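Local coordinates for phosphate-binding protein (PDB 5UB6), which probably binds phosphate or a related oxyanion as the periplasmic substrate-binding component of an ABC transporter, and holds pyrophosphate in this structure, at residues Q50-L55 against E74-A79; P81-E86 against T252-L257; L90-T95 against T206-R211; S109-H114 against G154-L159. All coordinates share one frame; numbering follows the deposited sequence. Where two conformers were deposited one is given.

Contact 1: Q50-L55 against E74-A79; sequences QMSSYL and EQRGSA
Leu55, on helix 48-56, leans on Ser78, in the turn that leaves helix 67-75, and on Ala79, which opens strand 79-87. Its CB rests 3.4 Å from Ser78 O and also faces Ser78 CB. With CG anti to the carbonyl carbon (chi1 -72°), one methyl is carried forward: CD1 passes Ser78 OG at 3.7 Å and ends against Ala79 CB, 4.0 Å away. This branch is the apolar end of the contact, and Leu73 of helix 67-75 packs on the same leucine. The turn itself is a Schellman motif. Gly77, with positive phi, is its C-prime residue; Gly77 N bonds to Glu74 O and Ser78 N to Leu73 O, and the reversal swings Ser78 round to helix 48-56. One turn back along that helix, Ser52 OG lies 3.3 Å from Ser78 OG, while each hydroxyl bonds on its own side of the contact, Ser52 OG to Ala48 O and Ser78 OG to Leu73 O. The extended Arg76 chain runs past the Ser52 hydroxyl, with Arg76 CB 3.5 Å and Arg76 CD 3.6 Å from Ser52 OG, and lies on Ala48 and Arg49 as well.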
# COMPACT_ATOMS: atom_id res chain seq x y z
N GLN A 50 4.63 -13.36 -3.80
CA GLN A 50 5.47 -13.57 -4.98
C GLN A 50 6.54 -12.48 -5.11
O GLN A 50 7.65 -12.76 -5.55
CB GLN A 50 4.61 -13.70 -6.26
CG GLN A 50 5.38 -13.88 -7.57
CD GLN A 50 6.09 -15.25 -7.65
OE1 GLN A 50 5.45 -16.29 -7.47
NE2 GLN A 50 7.40 -15.24 -7.90
N MET A 51 6.23 -11.25 -4.72
CA MET A 51 7.26 -10.22 -4.74
C MET A 51 8.39 -10.60 -3.77
O MET A 51 9.57 -10.41 -4.10
CB MET A 51 6.71 -8.84 -4.41
CG MET A 51 7.75 -7.71 -4.46
SD MET A 51 8.74 -7.67 -6.00
CE MET A 51 7.63 -6.75 -7.05
N SER A 52 8.03 -11.14 -2.61
CA SER A 52 9.01 -11.57 -1.60
C SER A 52 9.89 -12.63 -2.18
O SER A 52 11.08 -12.63 -2.00
CB SER A 52 8.37 -12.11 -0.32
OG SER A 52 7.91 -11.04 0.46
N SER A 53 9.29 -13.56 -2.90
CA SER A 53 10.09 -14.57 -3.56
C SER A 53 11.10 -13.95 -4.50
O SER A 53 12.29 -14.29 -4.47
CB SER A 53 9.15 -15.53 -4.31
OG SER A 53 9.84 -16.72 -4.59
N TYR A 54 10.64 -13.07 -5.36
CA TYR A 54 11.58 -12.38 -6.27
C TYR A 54 12.66 -11.63 -5.50
O TYR A 54 13.86 -11.71 -5.83
CB TYR A 54 10.89 -11.34 -7.14
CG TYR A 54 10.07 -11.82 -8.31
CD1 TYR A 54 10.32 -13.00 -8.95
CD2 TYR A 54 9.09 -10.98 -8.85
CE1 TYR A 54 9.56 -13.39 -10.05
CE2 TYR A 54 8.32 -11.36 -9.93
CZ TYR A 54 8.58 -12.57 -10.53
OH TYR A 54 7.84 -12.97 -11.61
N LEU A 55 12.23 -10.89 -4.48
CA LEU A 55 13.17 -10.17 -3.64
C LEU A 55 14.22 -11.09 -3.09
O LEU A 55 15.39 -10.83 -3.29
CB LEU A 55 12.48 -9.32 -2.55
CG LEU A 55 11.78 -8.08 -3.13
CD1 LEU A 55 10.75 -7.51 -2.16
CD2 LEU A 55 12.77 -7.00 -3.56
N GLU A 74 9.29 -7.09 4.45
CA GLU A 74 10.33 -7.22 5.48
C GLU A 74 10.14 -8.46 6.33
O GLU A 74 11.08 -9.21 6.56
CB GLU A 74 10.40 -5.97 6.36
CG GLU A 74 11.68 -5.91 7.19
CD GLU A 74 11.87 -4.60 7.93
OE1 GLU A 74 12.97 -4.06 7.97
OE2 GLU A 74 10.92 -4.11 8.51
N GLN A 75 8.91 -8.69 6.76
CA GLN A 75 8.60 -9.86 7.59
C GLN A 75 8.91 -11.16 6.91
O GLN A 75 9.31 -12.11 7.57
CB GLN A 75 7.14 -9.88 7.98
CG GLN A 75 6.76 -8.79 8.96
CD GLN A 75 5.23 -8.72 9.16
OE1 GLN A 75 4.46 -9.49 8.55
NE2 GLN A 75 4.79 -7.77 10.01
N ARG A 76 8.77 -11.19 5.59
CA ARG A 76 9.13 -12.40 4.81
C ARG A 76 10.62 -12.48 4.45
O ARG A 76 10.97 -13.27 3.60
CB ARG A 76 8.25 -12.55 3.57
CG ARG A 76 6.81 -12.90 3.93
CD ARG A 76 5.95 -13.00 2.69
NE ARG A 76 4.66 -13.64 2.96
CZ ARG A 76 3.46 -13.04 2.94
NH1 ARG A 76 3.29 -11.75 2.62
NH2 ARG A 76 2.38 -13.78 3.21
N GLY A 77 11.48 -11.72 5.15
CA GLY A 77 12.93 -11.80 5.05
C GLY A 77 13.50 -11.21 3.77
O GLY A 77 14.67 -11.35 3.49
N SER A 78 12.69 -10.49 3.01
CA SER A 78 12.98 -10.27 1.61
C SER A 78 13.54 -8.87 1.25
O SER A 78 14.28 -8.74 0.26
CB SER A 78 11.72 -10.58 0.83
OG SER A 78 10.75 -9.53 0.95
N ALA A 79 13.24 -7.86 2.08
CA ALA A 79 13.69 -6.50 1.89
C ALA A 79 13.73 -5.64 3.18
O ALA A 79 13.10 -5.97 4.18
CB ALA A 79 12.79 -5.85 0.88

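Contact 2: P81-E86 against T252-L257; sequences PLLMTE and TGFRPL
Pro81 starts the contact with its CB 3.7 Å from Leu257 CD1, a methyl that also sits 3.3 Å from the carbonyl oxygen of Leu82. Leu82 and Leu83 form a classic beta bulge opposite Glu214 of strand 209-217. Leu83 CD1 touches Phe254 CB, the two side chains meeting at about a right angle, while helix 222-235 packs on Leu83. Met84 makes a hydrogen-bonded pair with Arg255: Met84 N to Arg255 O is 2.8 Å, and Arg255 N returns a bond to Met84 O. Met84 CB lies against one face of the Arg255 guanidinium, off-centre toward the rim. A bend at chi2 (-59°) carries Met84 SD to 3.4 Å from Leu257 CD2. Strand 79-87 thus runs between antiparallel neighbours 209-217 and 251-255, crossing the latter segment at 165°. Thr85 and Phe254 form a non-hydrogen-bonded pair; Thr85 OG1, bonded to Glu214 OE2, meets the ring edge 3.6 Å from Phe254 CD1. A water accepts from Arg255 NH1 in the guanidinium plane and donates to Thr85 O. Glu86 N bonds to Gly253 O, and Glu86 O takes Thr252 N and, weakly, Gly253 N, a second classic bulge. Finally Thr252 OG1 donates to Glu86 OE2 at 2.6 Å, on the anti side of the carboxylate, and accepts from Gly89 N.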
# COMPACT_ATOMS: atom_id res chain seq x y z
N PRO A 81 13.92 -1.20 4.64
CA PRO A 81 13.67 0.18 4.19
C PRO A 81 14.94 0.91 3.71
O PRO A 81 15.99 0.65 4.20
CB PRO A 81 13.09 0.86 5.44
CG PRO A 81 12.52 -0.24 6.26
CD PRO A 81 13.44 -1.40 6.02
N LEU A 82 14.82 1.72 2.68
CA LEU A 82 15.90 2.57 2.20
C LEU A 82 15.62 4.03 2.55
O LEU A 82 16.51 4.73 3.07
CB LEU A 82 15.98 2.46 0.70
CG LEU A 82 17.12 3.25 0.06
CD1 LEU A 82 18.44 2.56 0.27
CD2 LEU A 82 16.79 3.40 -1.40
N LEU A 83 14.40 4.49 2.24
CA LEU A 83 14.01 5.90 2.38
C LEU A 83 12.49 6.01 2.61
O LEU A 83 11.75 5.19 2.10
CB LEU A 83 14.32 6.67 1.11
CG LEU A 83 15.77 6.91 0.69
CD1 LEU A 83 15.81 7.56 -0.70
CD2 LEU A 83 16.48 7.80 1.69
N MET A 84 12.04 7.03 3.35
CA MET A 84 10.60 7.30 3.46
C MET A 84 10.15 8.12 2.23
O MET A 84 10.87 8.95 1.73
CB MET A 84 10.24 8.03 4.76
CG MET A 84 10.73 7.35 6.05
SD MET A 84 10.10 5.68 6.26
CE MET A 84 8.34 6.04 6.26
N THR A 85 8.95 7.86 1.76
CA THR A 85 8.46 8.43 0.52
C THR A 85 7.21 9.18 0.83
O THR A 85 6.37 8.72 1.60
CB THR A 85 8.25 7.31 -0.50
OG1 THR A 85 9.48 6.56 -0.58
CG2 THR A 85 7.88 7.84 -1.88
N GLU A 86 7.13 10.38 0.26
CA GLU A 86 6.02 11.29 0.42
C GLU A 86 5.36 11.34 -0.95
O GLU A 86 6.05 11.48 -1.95
CB GLU A 86 6.57 12.67 0.80
CG GLU A 86 5.57 13.82 0.73
CD GLU A 86 6.24 15.19 0.69
OE1 GLU A 86 6.97 15.51 1.66
OE2 GLU A 86 6.04 15.94 -0.32
N THR A 252 6.59 13.31 -4.32
CA THR A 252 6.89 14.72 -4.09
C THR A 252 8.02 14.86 -3.08
O THR A 252 8.40 15.97 -2.74
CB THR A 252 5.64 15.49 -3.57
OG1 THR A 252 5.10 14.77 -2.45
CG2 THR A 252 4.56 15.62 -4.70
N GLY A 253 8.56 13.74 -2.61
CA GLY A 253 9.56 13.75 -1.56
C GLY A 253 10.14 12.37 -1.22
O GLY A 253 9.42 11.38 -1.16
N PHE A 254 11.45 12.33 -0.99
CA PHE A 254 12.09 11.21 -0.29
C PHE A 254 12.81 11.75 0.93
O PHE A 254 13.29 12.87 0.93
CB PHE A 254 13.15 10.52 -1.17
CG PHE A 254 12.61 9.84 -2.38
CD1 PHE A 254 11.88 8.67 -2.27
CD2 PHE A 254 12.83 10.36 -3.64
CE1 PHE A 254 11.37 8.05 -3.39
CE2 PHE A 254 12.32 9.73 -4.76
CZ PHE A 254 11.60 8.57 -4.64
N ARG A 255 12.92 10.97 1.98
CA ARG A 255 13.73 11.43 3.08
C ARG A 255 14.30 10.25 3.86
O ARG A 255 13.83 9.11 3.74
CB ARG A 255 12.94 12.42 3.98
CG ARG A 255 11.69 11.83 4.57
CD ARG A 255 10.74 12.86 5.19
NE ARG A 255 9.96 12.11 6.18
CZ ARG A 255 8.94 11.28 5.92
NH1 ARG A 255 8.43 11.13 4.70
NH2 ARG A 255 8.38 10.62 6.94
N PRO A 256 15.36 10.50 4.61
CA PRO A 256 16.01 9.43 5.34
C PRO A 256 15.11 8.79 6.39
O PRO A 256 14.17 9.42 6.90
CB PRO A 256 17.19 10.14 6.04
CG PRO A 256 17.41 11.39 5.22
CD PRO A 256 16.05 11.80 4.79
N LEU A 257 15.48 7.58 6.75
CA LEU A 257 14.83 6.86 7.79
C LEU A 257 15.30 7.53 9.07
O LEU A 257 16.46 7.46 9.41
CB LEU A 257 15.21 5.40 7.72
CG LEU A 257 14.72 4.74 6.39
CD1 LEU A 257 15.56 3.51 6.03
CD2 LEU A 257 13.23 4.41 6.47
O HOH W 1 6.24 9.39 4.29

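Contact 3: L90-T95 against T206-R211; sequences LRDFHT and TAPVPR. With POP (pyrophosphate 2-), chain C.
Phe93 and Val209 form a hydrogen-bonded antiparallel pair, with Phe93 N to Val209 O at 3.0 Å and Val209 N to Phe93 O at 2.8 Å. Arg211 N adds a bond to Arg91 O at one end. At the other, Thr206 N bonds to Thr95 O, and Thr206 OG1 is gripped twice: it accepts from Thr95 N at 2.9 Å and donates to Ala207 O from above that carbonyl's plane. A salt bridge leads out of the contact: Asp92 OD2 reaches Arg264, while the carboxylate lies beside Pro208 and Pro210. The stacking is centred on Phe93. Its chi1 of 74° sets the ring between the backbone N and the carbonyl carbon, where Val209 CG2 meets the rim 3.8 Å from Phe93 CE1. In the Arg211 conformer described, one of two deposited, CD sits over a ring face, 3.8 Å from its centroid, and the guanidinium continues flat along the ring with planes 15° apart. The same guanidinium sends NH2 to pyrophosphate O2 at 3.2 Å, the oxygen lying at its edge, near its plane, and pyrophosphate O5 lies at the ring edge, 3.6 Å from Phe93 CE2. Thr66, Ser123, Thr124, Ser125 and Lys164 complete the anion site. A cationic group held flat on an aromatic ring would offer the pyrophosphate positive charge in a fixed orientation.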
# COMPACT_ATOMS: atom_id res chain seq x y z
N LEU A 90 1.95 14.49 0.67
CA LEU A 90 1.60 13.91 1.97
C LEU A 90 2.59 12.86 2.40
O LEU A 90 2.92 11.92 1.66
CB LEU A 90 0.22 13.27 1.90
CG LEU A 90 -0.92 14.19 1.48
CD1 LEU A 90 -2.11 13.33 1.12
CD2 LEU A 90 -1.30 15.20 2.55
N ARG A 91 3.07 13.02 3.61
CA ARG A 91 3.91 12.00 4.22
C ARG A 91 3.09 10.90 4.84
O ARG A 91 3.59 9.82 4.98
CB ARG A 91 4.75 12.62 5.33
CG ARG A 91 5.79 13.65 4.88
CD ARG A 91 6.55 14.01 6.14
NE ARG A 91 7.74 14.82 5.97
CZ ARG A 91 8.53 15.17 6.99
NH1 ARG A 91 8.25 14.76 8.23
NH2 ARG A 91 9.62 15.92 6.79
N ASP A 92 1.83 11.18 5.24
CA ASP A 92 1.03 10.21 5.99
C ASP A 92 -0.29 9.96 5.32
O ASP A 92 -0.74 10.74 4.51
CB ASP A 92 0.78 10.69 7.44
CG ASP A 92 1.97 10.46 8.39
OD1 ASP A 92 3.11 10.20 7.95
OD2 ASP A 92 1.76 10.47 9.62
N PHE A 93 -0.90 8.85 5.69
CA PHE A 93 -2.31 8.62 5.38
C PHE A 93 -2.94 7.72 6.42
O PHE A 93 -2.23 7.17 7.30
CB PHE A 93 -2.54 8.14 3.91
CG PHE A 93 -2.15 6.69 3.60
CD1 PHE A 93 -1.25 5.95 4.38
CD2 PHE A 93 -2.65 6.09 2.42
CE1 PHE A 93 -0.94 4.66 4.04
CE2 PHE A 93 -2.31 4.80 2.08
CZ PHE A 93 -1.45 4.09 2.89
N HIS A 94 -4.26 7.56 6.31
CA HIS A 94 -5.00 6.70 7.22
C HIS A 94 -6.13 6.06 6.48
O HIS A 94 -6.47 6.43 5.38
CB HIS A 94 -5.58 7.48 8.43
CG HIS A 94 -6.50 8.61 8.08
ND1 HIS A 94 -6.06 9.89 7.79
CD2 HIS A 94 -7.85 8.66 8.01
CE1 HIS A 94 -7.10 10.67 7.54
NE2 HIS A 94 -8.20 9.95 7.69
N THR A 95 -6.71 5.07 7.12
CA THR A 95 -7.86 4.40 6.55
C THR A 95 -9.14 5.02 7.09
O THR A 95 -9.21 5.38 8.27
CB THR A 95 -7.76 2.90 6.83
OG1 THR A 95 -6.80 2.33 5.93
CG2 THR A 95 -9.07 2.21 6.61
N THR A 206 -8.88 5.38 11.15
CA THR A 206 -7.70 4.83 11.83
C THR A 206 -6.67 5.93 12.10
O THR A 206 -6.69 6.98 11.48
CB THR A 206 -6.93 3.76 11.03
OG1 THR A 206 -6.25 4.38 9.95
CG2 THR A 206 -7.87 2.64 10.49
N ALA A 207 -5.76 5.62 13.01
CA ALA A 207 -4.59 6.47 13.25
C ALA A 207 -3.74 6.46 11.96
O ALA A 207 -3.82 5.49 11.17
CB ALA A 207 -3.79 5.91 14.42
N PRO A 208 -2.98 7.54 11.71
CA PRO A 208 -2.20 7.59 10.45
C PRO A 208 -0.91 6.82 10.51
O PRO A 208 -0.35 6.63 11.60
CB PRO A 208 -1.87 9.07 10.29
CG PRO A 208 -1.81 9.55 11.69
CD PRO A 208 -2.91 8.82 12.42
N VAL A 209 -0.44 6.42 9.32
CA VAL A 209 0.86 5.79 9.18
C VAL A 209 1.60 6.52 8.07
O VAL A 209 0.98 7.24 7.30
CB VAL A 209 0.79 4.26 8.91
CG1 VAL A 209 0.08 3.55 10.06
CG2 VAL A 209 0.10 3.99 7.61
N PRO A 210 2.93 6.32 8.00
CA PRO A 210 3.63 6.91 6.87
C PRO A 210 3.12 6.30 5.58
O PRO A 210 2.84 5.11 5.54
CB PRO A 210 5.10 6.57 7.13
CG PRO A 210 5.16 6.17 8.56
CD PRO A 210 3.83 5.51 8.82
N ARG A 211 3.02 7.15 4.58
CA ARG A 211 2.36 6.86 3.32
C ARG A 211 3.06 5.74 2.52
O ARG A 211 2.42 4.79 2.05
CB ARG A 211 2.30 8.17 2.51
CG ARG A 211 1.67 8.08 1.13
CD ARG A 211 0.17 7.93 1.20
NE ARG A 211 -0.39 7.85 -0.15
CZ ARG A 211 -0.47 6.72 -0.81
NH1 ARG A 211 -0.01 5.62 -0.24
NH2 ARG A 211 -0.97 6.68 -2.04
P1 POP C . -2.01 2.23 -3.04
O1 POP C . -0.88 1.31 -3.50
O2 POP C . -1.87 3.74 -3.05
O3 POP C . -3.35 1.78 -3.52
O POP C . -2.01 2.05 -1.46
P2 POP C . -2.56 0.85 -0.57
O4 POP C . -1.34 -0.04 -0.21
O5 POP C . -3.13 1.59 0.60
O6 POP C . -3.57 -0.03 -1.36

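Contact 4: S109-H114 against G154-L159; sequences SQLRGH and GSAGYL
Gly113 N gives the shortest polar bond of the contact, 2.7 Å to Ser155 O. The N-H is well directed, at 155°, yet it comes from above the carbonyl plane, 61° out of it, instead of along a lone pair. Gly113 is presented by a type II beta turn running from Leu111 to His114, closed by His114 N to Leu111 O. Its positive phi fits the third position of such a turn. Past the turn, Gly157 N bonds to His114 O at 3.2 Å, and Ala156 CA makes a CA-H...O contact to the same oxygen. Ala156 CB settles 3.5 Å from Leu111 O and meets Leu111 CB as well. Arg112 folds along Gly154: a nearly eclipsed chi3 of -9° turns the guanidinium so that Gly154 CA lies over one face, 3.4 Å from Arg112 NH1. NH1 also comes close to Gly154 O, but the angle is too poor for a hydrogen bond. The turn leads directly into strand 115-118, which runs parallel to strand 156-160 and takes up Gly157 again through Leu116. Strand 156-160 has strand 141-143 as its other parallel neighbour, and Leu111 reaches Leu134 of helix 124-136.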
# COMPACT_ATOMS: atom_id res chain seq x y z
N SER A 109 -18.02 -0.30 15.92
CA SER A 109 -18.59 -1.40 16.70
C SER A 109 -19.79 -2.01 16.04
O SER A 109 -20.02 -3.19 16.17
CB SER A 109 -19.00 -0.89 18.06
OG SER A 109 -17.86 -0.41 18.73
N GLN A 110 -20.53 -1.19 15.34
CA GLN A 110 -21.71 -1.68 14.64
C GLN A 110 -21.42 -2.49 13.38
O GLN A 110 -22.36 -2.93 12.75
CB GLN A 110 -22.62 -0.52 14.29
CG GLN A 110 -23.26 0.04 15.54
CD GLN A 110 -24.07 1.25 15.21
OE1 GLN A 110 -23.55 2.21 14.69
NE2 GLN A 110 -25.36 1.20 15.46
N LEU A 111 -20.14 -2.66 13.03
CA LEU A 111 -19.74 -3.63 12.00
C LEU A 111 -20.07 -5.07 12.33
O LEU A 111 -20.26 -5.88 11.42
CB LEU A 111 -18.23 -3.57 11.71
CG LEU A 111 -17.93 -2.89 10.39
CD1 LEU A 111 -16.44 -2.65 10.25
CD2 LEU A 111 -18.39 -3.78 9.26
N ARG A 112 -20.11 -5.38 13.62
CA ARG A 112 -20.56 -6.69 14.11
C ARG A 112 -21.94 -7.02 13.49
O ARG A 112 -22.88 -6.25 13.60
CB ARG A 112 -20.58 -6.70 15.66
CG ARG A 112 -19.19 -6.50 16.33
CD ARG A 112 -19.16 -6.77 17.84
NE ARG A 112 -20.54 -6.93 18.30
CZ ARG A 112 -21.11 -8.05 18.76
NH1 ARG A 112 -20.41 -9.17 19.00
NH2 ARG A 112 -22.42 -8.02 19.05
N GLY A 113 -22.03 -8.12 12.77
CA GLY A 113 -23.23 -8.50 12.04
C GLY A 113 -23.32 -7.95 10.63
O GLY A 113 -24.29 -8.22 9.94
N HIS A 114 -22.32 -7.21 10.16
CA HIS A 114 -22.44 -6.58 8.86
C HIS A 114 -21.21 -6.87 8.00
O HIS A 114 -20.22 -7.37 8.52
CB HIS A 114 -22.61 -5.08 9.07
CG HIS A 114 -23.95 -4.70 9.62
ND1 HIS A 114 -24.17 -4.50 10.97
CD2 HIS A 114 -25.14 -4.47 9.01
CE1 HIS A 114 -25.44 -4.17 11.16
NE2 HIS A 114 -26.04 -4.15 9.99
N GLY A 154 -22.87 -11.30 15.47
CA GLY A 154 -21.81 -10.90 16.39
C GLY A 154 -20.39 -10.83 15.83
O GLY A 154 -19.46 -10.33 16.48
N SER A 155 -20.19 -11.30 14.61
CA SER A 155 -18.91 -11.01 13.95
C SER A 155 -19.18 -10.18 12.69
O SER A 155 -20.31 -10.17 12.16
CB SER A 155 -18.19 -12.30 13.60
OG SER A 155 -18.26 -13.19 14.69
N ALA A 156 -18.17 -9.45 12.25
CA ALA A 156 -18.20 -8.87 10.93
C ALA A 156 -17.72 -9.93 9.94
O ALA A 156 -17.11 -10.96 10.32
CB ALA A 156 -17.29 -7.67 10.88
N GLY A 157 -17.96 -9.67 8.67
CA GLY A 157 -17.34 -10.46 7.61
C GLY A 157 -16.89 -9.57 6.47
O GLY A 157 -17.53 -8.53 6.18
N TYR A 158 -15.82 -9.96 5.81
CA TYR A 158 -15.28 -9.17 4.75
C TYR A 158 -15.33 -9.91 3.43
O TYR A 158 -15.20 -11.14 3.38
CB TYR A 158 -13.84 -8.69 5.05
CG TYR A 158 -12.80 -9.77 5.10
CD1 TYR A 158 -12.58 -10.50 6.27
CD2 TYR A 158 -12.03 -10.08 3.98
CE1 TYR A 158 -11.62 -11.50 6.32
CE2 TYR A 158 -11.06 -11.07 4.03
CZ TYR A 158 -10.86 -11.77 5.18
OH TYR A 158 -9.90 -12.75 5.21
N LEU A 159 -15.53 -9.13 2.39
CA LEU A 159 -15.50 -9.58 1.03
C LEU A 159 -14.41 -8.85 0.32
O LEU A 159 -14.45 -7.60 0.22
CB LEU A 159 -16.80 -9.24 0.35
CG LEU A 159 -17.98 -10.12 0.77
CD1 LEU A 159 -19.25 -9.41 0.38
CD2 LEU A 159 -17.91 -11.50 0.12

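Along the chain contact 1 closes first; contact 2 then spans the longest interval, enclosing contact 3, which in turn encloses contact 4. Contacts 1 and 2, with centres 20 Å apart, belong to one lobe and touch where Glu74 meets Pro81. Contacts 2 and 3, centres 14 Å apart, also touch, Met84 CE lying 3.4 Å from Pro210 CB, and are joined through neighbouring strands, 79-87 in contact 2 and 209-217 in contact 3. Contact 4 lies in the other lobe, its centre 24 Å from that of contact 3 and 36 Å from that of contact 2. Contact 3 lies where strand 92-100 and the link between strands 200-205 and 209-217 pass between lobes, beside the pyrophosphate, consistent with the two-lobed hinge architecture of periplasmic binding proteins.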